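Local coordinates for protein Xaa-Pro Dipeptidase (Alteromonas macleodii, PDB 2QS8) that probably acts as a metal-dependent carboxypeptidase or dipeptidase of the amidohydrolase superfamily, and holds methionine in its active site, at residues 325-329 against 330-334; 113-116 against 117-121; 359-362 against 363-366; 309-312 against 313-317. All coordinates share one frame; numbering follows the deposited sequence.

Interaction 1: residues 325-329 against 330-334; sequences FGTDA and GVQKH. With MET (methionine), chain D.
The amide of Gln332 and the backbone of Thr327 meet across a tight turn. Gln332 NE2 donates to Thr327 O at 2.8 Å, and that oxygen lies almost in the plane of the amide. Seen from the acceptor, the donor sits above the carbonyl plane, 67° out of it. A bend at chi2 (-85°) folds the Gln332 chain back so that its amide reaches the oxygen. The imidazole of His334 meets Ala329 obliquely: His334 CE1 is 3.2 Å from Ala329 O, and His334 ND1 is 3.8 Å from Ala329 CB. Beyond the turn, the His334 ring stacks on His98, and its NE2 bonds to Gln74 O. The carboxylate of Asp328 has the Val331 methyl CG2 beside it, 3.6 Å from Asp328 OD2. The same oxygen accepts a 3.0 Å hydrogen bond from N of the bound methionine.

The turn itself is closed by Val331 N, which donates to Asp328 O at 3.2 Å. Gly330 adopts backbone angles at which a side chain would collide with the carbonyl of Ala329. Thr327 OG1 bonds to Asp67 and takes a weak bond from Ala329 N.

Asp328 belongs to the magnesium site with His69 and His71. This is consistent with the aspartate that ends the last barrel strand in amidohydrolases. One carboxylate therefore serves both the metal site and the amino group of the ligand. The hydrogen bond from the Gln332 amide and the turn hold the backbone that carries it, so the position of Asp328 is likely to depend on both.

Interaction 2: residues 113-116 against 117-121; sequences VGDS and GLVAI
Asp115 OD2 takes the backbone N-H of Gly117 at 2.6 Å, on the anti side of the carboxylate and 21° out of its plane. The same oxygen accepts from Val119 N at 3.2 Å, this time from well above the plane. Asp115 OD1 accepts from Ala120 N at 3.1 Å, also from above. Three backbone N-H groups thus grip one carboxylate. Asp115 CG lies between the backbone N and the carbonyl carbon (chi1 60°), which turns the group towards the helix start. Val119 packs against it, with Val119 CB 3.6 Å from Asp115 CG.

The bond from Asp115 to Gly117 N makes an Asx turn. It leads from the loop after strand 107-112 into helix 119-128, a beta-to-alpha connection of the TIM barrel. Leu118 holds the N-cap position, but it is the Asp115 carboxylate that takes the N-H groups of Val119 and Ala120. The helix start would probably favour the negative charge there.

A water widens the shell. It donates to Asp115 OD1 at 3.0 Å and to Gly117 O, and accepts from Ile121 N at 2.8 Å. Gly117 has backbone angles that would press a side chain onto the carbonyl of Ser116. Farther out, Ser116 OG bonds to Gln91 of helix 88-104, and Val119 packs on the same helix. Gly114 O accepts from ND1 of His71, a residue of the magnesium site, so this loop supplies a second-shell contact to the metal. Leu118 packs on Val159 of a second subunit.

Interaction 3: residues 359-362 against 363-366; sequences TMET and AKLL
Ala363 N donates to Thr359 O at 3.2 Å, closing the first turn of the short helix 360-365. Thr362 OG1 bonds to the same carbonyl at 3.0 Å, from the same face of its plane. Thr359 O is therefore gripped twice. Lys364 follows. Lys364 N donates to the carbonyl of Met360, modelled as selenomethionine. The Lys364 side chain runs out extended beside that of Glu361, pointing the same way. Lys364 NZ forms a salt bridge with Glu361 OE2 at 2.8 Å, on the syn lone pair. Glu361 bends at chi2 (-48°) to bring the carboxylate over to it, and Glu361 OE1 bonds to Tyr273 OH. An alanine in place of Glu361 would probably leave the Lys364 ammonium without its mate and Tyr273 OH without this partner. Met360 CE lies 4.0 Å from Lys364 CE. Leu365 N donates to Glu361 O at 3.2 Å. Leu366 N donates to Thr362 O at 3.0 Å.

Thr362 and Ala363 rest on Met66 of strand 60-67. Leu365 and Leu366 touch Arg111 of strand 107-112, and Leu366 also touches Thr109. Lys364 and Leu365 touch Tyr273 of strand 273-275.

Interaction 4: residues 309-312 against 313-317; sequences ISDT and FRKAY
Ionic pairing comes first: Asp311 and Lys315 form a salt bridge one helical turn apart. Lys315 NZ is 2.7 Å from Asp311 OD2 and meets it from above the carboxylate plane, 36° out of it. The Asp311 side chain swings to this side because CG stands opposite the backbone N (chi1 -168°). Lys315 is extended until a bend at chi4 (59°) tips its ammonium towards the acid. Asp311 OD2 also accepts from Gln308 NE2. A leucine at Asp311 would probably leave the Lys315 ammonium without its ionic partner and Gln308 without this acceptor.

Backbone bonds of the i to i+4 pattern join the same two segments. Phe313 N donates to Ile309 O at 2.8 Å, and Ala316 N donates to Thr312 O at 2.9 Å. The two bonds between them, Arg314 N to Ser310 O and Lys315 N to Asp311 O, are weak at 3.4 Å. All lie in helix 299-319 of the TIM-barrel domain. Among the side chains, Thr312 OG1 hydrogen-bonds to Thr257 O and to Gln308 NE2.

Nonpolar contacts lie on the buried side. Ile309 and Phe313 both pack on Ile278 of helix 278-287. Ile309 is part of the methionine pocket; its side chain comes within about 3 Å of the ligand, nearest atoms. Thr312 and Ala316 touch Tyr274 of strand 273-275.

Along the chain the order is interaction 2, interaction 4, interaction 1, interaction 3, all in the TIM-barrel part of the chain. Interactions 1 and 3 touch: Phe325 N lies 3.7 Å from Thr362 CG2. Their centres are about 18 Å apart. Interaction 2 comes within about 6 Å of interaction 1, nearest atoms, and interaction 4 within about 7 Å. Interactions 2 and 4 lie on opposite sides of the chain's centre, about 29 Å between centres. Interactions 3 and 4 share strand 273-275 as a neighbour. Interactions 1 and 4 line the methionine pocket, and interaction 2 backs the magnesium site through His71. Interaction 3 lies farther out, joined to interaction 1 by packing.

Interaction 1: residues 325-329 against 330-334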
ATOM      1  N   PHE A 325       6.142 -38.215  -0.614  1.00 24.87           N
ATOM      2  CA  PHE A 325       5.089 -38.618  -1.545  1.00 25.21           C
ATOM      3  C   PHE A 325       4.018 -37.542  -1.845  1.00 26.53           C
ATOM      4  O   PHE A 325       3.392 -37.000  -0.930  1.00 26.24           O
ATOM      5  CB  PHE A 325       4.401 -39.870  -0.998  1.00 24.33           C
ATOM      6  CG  PHE A 325       3.508 -40.552  -1.984  1.00 26.46           C
ATOM      7  CD1 PHE A 325       4.008 -41.549  -2.810  1.00 27.74           C
ATOM      8  CD2 PHE A 325       2.162 -40.224  -2.066  1.00 26.41           C
ATOM      9  CE1 PHE A 325       3.179 -42.214  -3.696  1.00 28.82           C
ATOM     10  CE2 PHE A 325       1.330 -40.881  -2.948  1.00 28.47           C
ATOM     11  CZ  PHE A 325       1.839 -41.882  -3.767  1.00 28.58           C
ATOM     12  N   GLY A 326       3.809 -37.272  -3.132  1.00 25.33           N
ATOM     13  CA  GLY A 326       2.826 -36.292  -3.568  1.00 25.29           C
ATOM     14  C   GLY A 326       2.431 -36.523  -5.021  1.00 23.54           C
ATOM     15  O   GLY A 326       3.295 -36.631  -5.883  1.00 22.05           O
ATOM     16  N   THR A 327       1.136 -36.547  -5.303  1.00 22.18           N
ATOM     17  CA  THR A 327       0.652 -36.855  -6.651  1.00 23.76           C
ATOM     18  C   THR A 327      -0.007 -35.745  -7.494  1.00 25.75           C
ATOM     19  O   THR A 327       0.010 -35.798  -8.723  1.00 25.48           O
ATOM     20  CB  THR A 327      -0.362 -38.004  -6.571  1.00 21.86           C
ATOM     21  OG1 THR A 327      -1.571 -37.517  -5.979  1.00 19.42           O
ATOM     22  CG2 THR A 327       0.179 -39.129  -5.677  1.00 18.53           C
ATOM     23  N   ASP A 328      -0.589 -34.758  -6.822  1.00 26.56           N
ATOM     24  CA  ASP A 328      -1.308 -33.679  -7.479  1.00 24.68           C
ATOM     25  C   ASP A 328      -2.616 -34.262  -8.027  1.00 25.43           C
ATOM     26  O   ASP A 328      -3.082 -33.899  -9.118  1.00 25.44           O
ATOM     27  CB  ASP A 328      -0.487 -33.035  -8.608  1.00 23.99           C
ATOM     28  CG  ASP A 328      -1.005 -31.644  -8.996  1.00 25.41           C
ATOM     29  OD1 ASP A 328      -1.971 -31.149  -8.376  1.00 23.80           O
ATOM     30  OD2 ASP A 328      -0.438 -31.026  -9.919  1.00 25.00           O
ATOM     31  N   ALA A 329      -3.180 -35.189  -7.260  1.00 22.79           N
ATOM     32  CA  ALA A 329      -4.461 -35.803  -7.587  1.00 22.50           C
ATOM     33  C   ALA A 329      -5.481 -34.655  -7.570  1.00 23.64           C
ATOM     34  O   ALA A 329      -5.568 -33.900  -6.603  1.00 22.18           O
ATOM     35  CB  ALA A 329      -4.823 -36.848  -6.545  1.00 21.36           C
ATOM     36  N   GLY A 330      -6.256 -34.540  -8.615  1.00 24.42           N
ATOM     37  CA  GLY A 330      -7.211 -33.454  -8.782  1.00 24.50           C
ATOM     38  C   GLY A 330      -7.004 -33.001 -10.218  1.00 24.53           C
ATOM     39  O   GLY A 330      -7.833 -32.319 -10.813  1.00 24.89           O
ATOM     40  N   VAL A 331      -5.862 -33.410 -10.726  1.00 23.95           N
ATOM     41  CA  VAL A 331      -5.487 -33.315 -12.082  1.00 24.32           C
ATOM     42  C   VAL A 331      -5.992 -34.628 -12.619  1.00 25.69           C
ATOM     43  O   VAL A 331      -7.002 -34.692 -13.305  1.00 26.14           O
ATOM     44  CB  VAL A 331      -3.951 -33.172 -12.255  1.00 23.84           C
ATOM     45  CG1 VAL A 331      -3.584 -33.213 -13.721  1.00 24.50           C
ATOM     46  CG2 VAL A 331      -3.473 -31.879 -11.607  1.00 21.89           C
ATOM     47  N   GLN A 332      -5.269 -35.704 -12.309  1.00 25.57           N
ATOM     48  CA  GLN A 332      -5.744 -37.039 -12.661  1.00 26.43           C
ATOM     49  C   GLN A 332      -6.837 -37.391 -11.677  1.00 26.48           C
ATOM     50  O   GLN A 332      -7.017 -36.691 -10.678  1.00 25.14           O
ATOM     51  CB  GLN A 332      -4.603 -38.080 -12.626  1.00 27.58           C
ATOM     52  CG  GLN A 332      -3.969 -38.277 -11.259  1.00 28.41           C
ATOM     53  CD  GLN A 332      -2.871 -37.261 -10.959  1.00 28.36           C
ATOM     54  OE1 GLN A 332      -2.399 -36.574 -11.869  1.00 29.92           O
ATOM     55  NE2 GLN A 332      -2.317 -37.005  -9.783  1.00 27.84           N
ATOM     56  N   LYS A 333      -7.569 -38.468 -11.930  1.00 27.30           N
ATOM     57  CA  LYS A 333      -8.657 -38.872 -11.038  1.00 28.36           C
ATOM     58  C   LYS A 333      -8.186 -39.181  -9.614  1.00 28.12           C
ATOM     59  O   LYS A 333      -7.084 -39.694  -9.412  1.00 27.68           O
ATOM     60  CB  LYS A 333      -9.362 -40.107 -11.596  1.00 29.72           C
ATOM     61  CG  LYS A 333     -10.163 -39.895 -12.871  1.00 34.13           C
ATOM     62  CD  LYS A 333     -11.580 -39.448 -12.552  1.00 37.96           C
ATOM     63  CE  LYS A 333     -12.603 -40.081 -13.492  1.00 39.29           C
ATOM     64  NZ  LYS A 333     -12.300 -39.821 -14.925  1.00 40.56           N
ATOM     65  N   HIS A 334      -9.031 -38.870  -8.634  1.00 27.52           N
ATOM     66  CA  HIS A 334      -8.722 -39.142  -7.234  1.00 26.69           C
ATOM     67  C   HIS A 334      -8.890 -40.636  -7.041  1.00 27.21           C
ATOM     68  O   HIS A 334      -9.797 -41.238  -7.624  1.00 27.11           O
ATOM     69  CB  HIS A 334      -9.689 -38.394  -6.303  1.00 25.50           C
ATOM     70  CG  HIS A 334      -9.446 -36.919  -6.231  1.00 24.92           C
ATOM     71  ND1 HIS A 334      -8.424 -36.371  -5.485  1.00 22.13           N
ATOM     72  CD2 HIS A 334     -10.053 -35.885  -6.859  1.00 22.51           C
ATOM     73  CE1 HIS A 334      -8.411 -35.062  -5.664  1.00 22.05           C
ATOM     74  NE2 HIS A 334      -9.388 -34.742  -6.492  1.00 22.16           N
TER
HETATM   75  N   MET D 600      -0.886 -28.507 -11.435  1.00 39.57           N
HETATM   76  CA  MET D 600       0.458 -28.360 -12.065  1.00 38.07           C
HETATM   77  C   MET D 600       0.504 -27.189 -13.043  1.00 36.81           C
HETATM   78  O   MET D 600       1.616 -26.684 -13.296  1.00 35.27           O
HETATM   79  CB  MET D 600       0.823 -29.645 -12.807  1.00 41.37           C
HETATM   80  CG  MET D 600       2.197 -29.609 -13.419  1.00 44.20           C
HETATM   81  SD  MET D 600       2.640 -31.183 -14.065  1.00 50.81           S
HETATM   82  CE  MET D 600       2.829 -32.085 -12.553  1.00 47.95           C
HETATM   83  OXT MET D 600      -0.573 -26.801 -13.546  1.00 34.66           O

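Interaction 2: residues 113-116 against 117-121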
ATOM      1  N   VAL A 113      -3.222 -28.886  -0.927  1.00 21.85           N
ATOM      2  CA  VAL A 113      -2.517 -27.650  -1.160  1.00 21.56           C
ATOM      3  C   VAL A 113      -3.168 -26.777  -2.223  1.00 22.31           C
ATOM      4  O   VAL A 113      -2.521 -26.412  -3.205  1.00 21.26           O
ATOM      5  CB  VAL A 113      -1.045 -27.920  -1.540  1.00 22.61           C
ATOM      6  CG1 VAL A 113      -0.277 -28.410  -0.307  1.00 23.70           C
ATOM      7  CG2 VAL A 113      -0.983 -28.967  -2.637  1.00 24.16           C
ATOM      8  N   GLY A 114      -4.444 -26.447  -2.010  1.00 21.21           N
ATOM      9  CA  GLY A 114      -5.152 -25.583  -2.940  1.00 21.83           C
ATOM     10  C   GLY A 114      -6.575 -25.923  -3.364  1.00 21.13           C
ATOM     11  O   GLY A 114      -6.846 -27.020  -3.829  1.00 22.08           O
ATOM     12  N   ASP A 115      -7.482 -24.964  -3.184  1.00 21.41           N
ATOM     13  CA  ASP A 115      -8.877 -25.083  -3.614  1.00 22.21           C
ATOM     14  C   ASP A 115      -9.421 -23.661  -3.617  1.00 23.09           C
ATOM     15  O   ASP A 115      -8.690 -22.739  -3.249  1.00 22.87           O
ATOM     16  CB  ASP A 115      -9.711 -26.013  -2.703  1.00 21.95           C
ATOM     17  CG  ASP A 115      -9.774 -25.553  -1.255  1.00 25.40           C
ATOM     18  OD1 ASP A 115      -9.239 -26.277  -0.386  1.00 27.67           O
ATOM     19  OD2 ASP A 115     -10.369 -24.490  -0.979  1.00 25.56           O
ATOM     20  N   SER A 116     -10.676 -23.463  -4.018  1.00 20.61           N
ATOM     21  CA  SER A 116     -11.218 -22.106  -4.080  1.00 20.57           C
ATOM     22  C   SER A 116     -11.096 -21.312  -2.773  1.00 20.02           C
ATOM     23  O   SER A 116     -11.225 -20.091  -2.776  1.00 19.92           O
ATOM     24  CB  SER A 116     -12.671 -22.117  -4.578  1.00 19.86           C
ATOM     25  OG  SER A 116     -13.530 -22.834  -3.710  1.00 20.81           O
ATOM     26  N   GLY A 117     -10.837 -21.997  -1.664  1.00 21.30           N
ATOM     27  CA  GLY A 117     -10.663 -21.300  -0.400  1.00 18.39           C
ATOM     28  C   GLY A 117     -11.069 -22.002   0.890  1.00 20.31           C
ATOM     29  O   GLY A 117     -10.287 -22.077   1.832  1.00 19.97           O
ATOM     30  N   LEU A 118     -12.289 -22.523   0.940  1.00 20.52           N
ATOM     31  CA  LEU A 118     -12.790 -23.156   2.145  1.00 20.84           C
ATOM     32  C   LEU A 118     -13.224 -24.613   1.972  1.00 21.13           C
ATOM     33  O   LEU A 118     -13.831 -25.196   2.872  1.00 22.00           O
ATOM     34  CB  LEU A 118     -13.963 -22.327   2.685  1.00 23.58           C
ATOM     35  CG  LEU A 118     -13.691 -21.180   3.668  1.00 25.12           C
ATOM     36  CD1 LEU A 118     -13.147 -21.772   4.958  1.00 26.21           C
ATOM     37  CD2 LEU A 118     -12.700 -20.187   3.107  1.00 26.32           C
ATOM     38  N   VAL A 119     -12.911 -25.209   0.828  1.00 21.05           N
ATOM     39  CA  VAL A 119     -13.312 -26.591   0.589  1.00 19.92           C
ATOM     40  C   VAL A 119     -12.611 -27.581   1.535  1.00 19.60           C
ATOM     41  O   VAL A 119     -13.258 -28.188   2.387  1.00 19.88           O
ATOM     42  CB  VAL A 119     -13.076 -26.986  -0.887  1.00 21.15           C
ATOM     43  CG1 VAL A 119     -13.600 -28.400  -1.149  1.00 18.73           C
ATOM     44  CG2 VAL A 119     -13.785 -25.990  -1.802  1.00 19.94           C
ATOM     45  N   ALA A 120     -11.304 -27.742   1.401  1.00 18.20           N
ATOM     46  CA  ALA A 120     -10.583 -28.662   2.276  1.00 18.89           C
ATOM     47  C   ALA A 120     -10.728 -28.277   3.767  1.00 21.05           C
ATOM     48  O   ALA A 120     -10.839 -29.147   4.631  1.00 20.46           O
ATOM     49  CB  ALA A 120      -9.098 -28.711   1.886  1.00 17.83           C
ATOM     50  N   ILE A 121     -10.724 -26.982   4.068  1.00 19.37           N
ATOM     51  CA  ILE A 121     -10.858 -26.558   5.453  1.00 20.26           C
ATOM     52  C   ILE A 121     -12.197 -27.048   6.028  1.00 22.36           C
ATOM     53  O   ILE A 121     -12.246 -27.605   7.128  1.00 20.99           O
ATOM     54  CB  ILE A 121     -10.770 -25.032   5.565  1.00 19.22           C
ATOM     55  CG1 ILE A 121      -9.321 -24.585   5.319  1.00 19.48           C
ATOM     56  CG2 ILE A 121     -11.298 -24.569   6.912  1.00 18.47           C
ATOM     57  CD1 ILE A 121      -9.173 -23.111   5.036  1.00 20.80           C
TER
HETATM   58  O   HOH W   1      -9.743 -25.050   2.271  1.00 15.55           O

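Interaction 3: residues 359-362 against 363-366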
ATOM      1  N   THR A 359       5.117 -42.425   4.224  1.00 27.22           N
ATOM      2  CA  THR A 359       4.817 -42.727   5.618  1.00 27.59           C
ATOM      3  C   THR A 359       5.587 -41.808   6.583  1.00 27.20           C
ATOM      4  O   THR A 359       5.026 -40.855   7.122  1.00 25.90           O
ATOM      5  CB  THR A 359       5.125 -44.221   5.941  1.00 27.10           C
ATOM      6  OG1 THR A 359       6.405 -44.583   5.415  1.00 27.38           O
ATOM      7  CG2 THR A 359       4.082 -45.114   5.326  1.00 26.61           C
HETATM    8  N   MSE A 360       6.871 -42.088   6.788  1.00 27.82           N
HETATM    9  CA  MSE A 360       7.706 -41.279   7.682  1.00 27.00           C
HETATM   10  C   MSE A 360       8.163 -39.950   7.075  1.00 26.87           C
HETATM   11  O   MSE A 360       8.256 -38.937   7.769  1.00 26.70           O
HETATM   12  CB  MSE A 360       8.943 -42.079   8.127  1.00 25.21           C
HETATM   13  CG  MSE A 360       8.637 -43.168   9.153  1.00 20.80           C
HETATM   14 SE   MSE A 360       7.823 -42.265  10.686  1.00 26.49          SE
HETATM   15  CE  MSE A 360       9.280 -41.042  11.230  1.00 16.22           C
ATOM     16  N   GLU A 361       8.476 -39.943   5.788  1.00 26.76           N
ATOM     17  CA  GLU A 361       8.917 -38.694   5.168  1.00 26.32           C
ATOM     18  C   GLU A 361       7.787 -37.670   5.113  1.00 25.57           C
ATOM     19  O   GLU A 361       7.999 -36.476   5.362  1.00 23.83           O
ATOM     20  CB  GLU A 361       9.470 -38.963   3.769  1.00 26.83           C
ATOM     21  CG  GLU A 361      10.775 -39.750   3.809  1.00 27.62           C
ATOM     22  CD  GLU A 361      11.772 -39.165   4.814  1.00 28.46           C
ATOM     23  OE1 GLU A 361      12.410 -38.141   4.503  1.00 30.71           O
ATOM     24  OE2 GLU A 361      11.905 -39.723   5.924  1.00 29.22           O
ATOM     25  N   THR A 362       6.584 -38.142   4.798  1.00 24.19           N
ATOM     26  CA  THR A 362       5.429 -37.274   4.735  1.00 24.44           C
ATOM     27  C   THR A 362       5.086 -36.799   6.136  1.00 25.47           C
ATOM     28  O   THR A 362       4.713 -35.642   6.326  1.00 26.70           O
ATOM     29  CB  THR A 362       4.200 -37.998   4.144  1.00 24.74           C
ATOM     30  OG1 THR A 362       4.042 -39.272   4.779  1.00 24.56           O
ATOM     31  CG2 THR A 362       4.355 -38.181   2.640  1.00 24.12           C
ATOM     32  N   ALA A 363       5.214 -37.691   7.117  1.00 25.67           N
ATOM     33  CA  ALA A 363       4.914 -37.344   8.510  1.00 26.24           C
ATOM     34  C   ALA A 363       5.825 -36.229   9.023  1.00 26.21           C
ATOM     35  O   ALA A 363       5.394 -35.390   9.810  1.00 27.06           O
ATOM     36  CB  ALA A 363       5.032 -38.567   9.399  1.00 26.63           C
ATOM     37  N   LYS A 364       7.078 -36.225   8.581  1.00 26.42           N
ATOM     38  CA  LYS A 364       8.024 -35.193   8.999  1.00 27.97           C
ATOM     39  C   LYS A 364       7.676 -33.845   8.354  1.00 27.47           C
ATOM     40  O   LYS A 364       7.717 -32.805   9.010  1.00 27.87           O
ATOM     41  CB  LYS A 364       9.455 -35.586   8.615  1.00 28.26           C
ATOM     42  CG  LYS A 364       9.966 -36.846   9.297  1.00 30.16           C
ATOM     43  CD  LYS A 364      11.325 -37.251   8.742  1.00 29.95           C
ATOM     44  CE  LYS A 364      11.705 -38.645   9.200  1.00 31.58           C
ATOM     45  NZ  LYS A 364      12.903 -39.145   8.466  1.00 31.74           N
ATOM     46  N   LEU A 365       7.337 -33.875   7.068  1.00 26.91           N
ATOM     47  CA  LEU A 365       6.969 -32.658   6.346  1.00 25.17           C
ATOM     48  C   LEU A 365       5.719 -32.018   6.951  1.00 24.48           C
ATOM     49  O   LEU A 365       5.590 -30.800   6.957  1.00 23.33           O
ATOM     50  CB  LEU A 365       6.732 -32.958   4.858  1.00 24.50           C
ATOM     51  CG  LEU A 365       6.404 -31.771   3.935  1.00 24.07           C
ATOM     52  CD1 LEU A 365       7.415 -30.633   4.111  1.00 22.46           C
ATOM     53  CD2 LEU A 365       6.398 -32.256   2.494  1.00 20.10           C
ATOM     54  N   LEU A 366       4.808 -32.844   7.460  1.00 24.08           N
ATOM     55  CA  LEU A 366       3.588 -32.343   8.085  1.00 25.44           C
ATOM     56  C   LEU A 366       3.777 -32.121   9.585  1.00 26.88           C
ATOM     57  O   LEU A 366       2.832 -31.767  10.280  1.00 26.64           O
ATOM     58  CB  LEU A 366       2.425 -33.311   7.864  1.00 25.67           C
ATOM     59  CG  LEU A 366       1.630 -33.208   6.555  1.00 25.93           C
ATOM     60  CD1 LEU A 366       0.524 -34.253   6.542  1.00 21.57           C
ATOM     61  CD2 LEU A 366       1.017 -31.818   6.418  1.00 24.68           C
TER

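Interaction 4: residues 309-312 against 313-317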
ATOM      1  N   ILE A 309       9.381 -34.101 -15.497  1.00 42.03           N
ATOM      2  CA  ILE A 309       9.309 -34.456 -14.083  1.00 40.62           C
ATOM      3  C   ILE A 309       9.941 -35.808 -13.745  1.00 39.24           C
ATOM      4  O   ILE A 309      10.723 -35.905 -12.804  1.00 36.60           O
ATOM      5  CB  ILE A 309       7.853 -34.409 -13.575  1.00 39.94           C
ATOM      6  CG1 ILE A 309       7.346 -32.963 -13.638  1.00 40.66           C
ATOM      7  CG2 ILE A 309       7.776 -34.911 -12.141  1.00 38.02           C
ATOM      8  CD1 ILE A 309       5.935 -32.764 -13.118  1.00 37.88           C
ATOM      9  N   SER A 310       9.612 -36.844 -14.514  1.00 39.27           N
ATOM     10  CA  SER A 310      10.168 -38.177 -14.278  1.00 39.12           C
ATOM     11  C   SER A 310      11.695 -38.152 -14.323  1.00 38.82           C
ATOM     12  O   SER A 310      12.368 -38.831 -13.541  1.00 38.75           O
ATOM     13  CB  SER A 310       9.647 -39.164 -15.325  1.00 39.06           C
ATOM     14  OG  SER A 310      10.037 -38.765 -16.629  1.00 41.38           O
ATOM     15  N   ASP A 311      12.239 -37.363 -15.242  1.00 37.78           N
ATOM     16  CA  ASP A 311      13.678 -37.254 -15.389  1.00 38.58           C
ATOM     17  C   ASP A 311      14.279 -36.467 -14.226  1.00 37.25           C
ATOM     18  O   ASP A 311      15.317 -36.841 -13.687  1.00 37.27           O
ATOM     19  CB  ASP A 311      14.022 -36.581 -16.714  1.00 41.79           C
ATOM     20  CG  ASP A 311      15.489 -36.694 -17.045  1.00 45.23           C
ATOM     21  OD1 ASP A 311      15.966 -37.842 -17.187  1.00 49.14           O
ATOM     22  OD2 ASP A 311      16.166 -35.648 -17.153  1.00 45.81           O
ATOM     23  N   THR A 312      13.628 -35.376 -13.841  1.00 34.90           N
ATOM     24  CA  THR A 312      14.101 -34.568 -12.727  1.00 32.20           C
ATOM     25  C   THR A 312      14.056 -35.382 -11.429  1.00 32.74           C
ATOM     26  O   THR A 312      14.943 -35.272 -10.582  1.00 31.33           O
ATOM     27  CB  THR A 312      13.243 -33.297 -12.575  1.00 31.42           C
ATOM     28  OG1 THR A 312      13.540 -32.399 -13.651  1.00 32.26           O
ATOM     29  CG2 THR A 312      13.521 -32.603 -11.260  1.00 28.95           C
ATOM     30  N   PHE A 313      13.027 -36.206 -11.283  1.00 33.53           N
ATOM     31  CA  PHE A 313      12.877 -37.035 -10.091  1.00 35.17           C
ATOM     32  C   PHE A 313      14.098 -37.920  -9.846  1.00 35.64           C
ATOM     33  O   PHE A 313      14.622 -37.972  -8.734  1.00 33.83           O
ATOM     34  CB  PHE A 313      11.637 -37.929 -10.217  1.00 35.84           C
ATOM     35  CG  PHE A 313      11.501 -38.933  -9.103  1.00 36.84           C
ATOM     36  CD1 PHE A 313      11.002 -38.551  -7.866  1.00 37.39           C
ATOM     37  CD2 PHE A 313      11.900 -40.258  -9.287  1.00 36.44           C
ATOM     38  CE1 PHE A 313      10.892 -39.462  -6.821  1.00 37.73           C
ATOM     39  CE2 PHE A 313      11.797 -41.178  -8.248  1.00 37.21           C
ATOM     40  CZ  PHE A 313      11.291 -40.778  -7.011  1.00 38.30           C
ATOM     41  N   ARG A 314      14.532 -38.628 -10.889  1.00 36.49           N
ATOM     42  CA  ARG A 314      15.684 -39.518 -10.791  1.00 37.63           C
ATOM     43  C   ARG A 314      16.911 -38.743 -10.337  1.00 37.98           C
ATOM     44  O   ARG A 314      17.610 -39.163  -9.415  1.00 38.40           O
ATOM     45  CB  ARG A 314      15.961 -40.189 -12.137  1.00 39.17           C
ATOM     46  CG  ARG A 314      17.235 -41.014 -12.171  1.00 41.48           C
ATOM     47  CD  ARG A 314      17.473 -41.607 -13.552  1.00 44.13           C
ATOM     48  NE  ARG A 314      16.537 -42.686 -13.879  1.00 46.63           N
ATOM     49  CZ  ARG A 314      16.541 -43.884 -13.296  1.00 47.88           C
ATOM     50  NH1 ARG A 314      17.432 -44.162 -12.354  1.00 48.85           N
ATOM     51  NH2 ARG A 314      15.659 -44.808 -13.659  1.00 46.93           N
ATOM     52  N   LYS A 315      17.162 -37.611 -10.991  1.00 38.44           N
ATOM     53  CA  LYS A 315      18.298 -36.752 -10.661  1.00 39.27           C
ATOM     54  C   LYS A 315      18.273 -36.315  -9.198  1.00 38.16           C
ATOM     55  O   LYS A 315      19.285 -36.377  -8.501  1.00 37.68           O
ATOM     56  CB  LYS A 315      18.297 -35.506 -11.550  1.00 41.94           C
ATOM     57  CG  LYS A 315      18.613 -35.758 -13.019  1.00 47.11           C
ATOM     58  CD  LYS A 315      18.521 -34.465 -13.828  1.00 50.81           C
ATOM     59  CE  LYS A 315      19.204 -34.590 -15.190  1.00 53.54           C
ATOM     60  NZ  LYS A 315      18.631 -35.677 -16.038  1.00 55.35           N
ATOM     61  N   ALA A 316      17.107 -35.869  -8.740  1.00 36.61           N
ATOM     62  CA  ALA A 316      16.962 -35.404  -7.371  1.00 35.27           C
ATOM     63  C   ALA A 316      17.189 -36.532  -6.380  1.00 34.20           C
ATOM     64  O   ALA A 316      17.862 -36.350  -5.373  1.00 31.30           O
ATOM     65  CB  ALA A 316      15.581 -34.804  -7.163  1.00 33.17           C
ATOM     66  N   TYR A 317      16.618 -37.693  -6.672  1.00 36.02           N
ATOM     67  CA  TYR A 317      16.769 -38.844  -5.792  1.00 39.07           C
ATOM     68  C   TYR A 317      18.225 -39.275  -5.648  1.00 38.81           C
ATOM     69  O   TYR A 317      18.722 -39.414  -4.536  1.00 39.17           O
ATOM     70  CB  TYR A 317      15.949 -40.030  -6.296  1.00 40.30           C
ATOM     71  CG  TYR A 317      16.197 -41.283  -5.496  1.00 42.42           C
ATOM     72  CD1 TYR A 317      15.801 -41.369  -4.165  1.00 43.09           C
ATOM     73  CD2 TYR A 317      16.870 -42.367  -6.057  1.00 43.88           C
ATOM     74  CE1 TYR A 317      16.070 -42.505  -3.407  1.00 45.46           C
ATOM     75  CE2 TYR A 317      17.149 -43.507  -5.311  1.00 44.92           C
ATOM     76  CZ  TYR A 317      16.748 -43.569  -3.988  1.00 45.81           C
ATOM     77  OH  TYR A 317      17.039 -44.688  -3.237  1.00 47.90           O
TER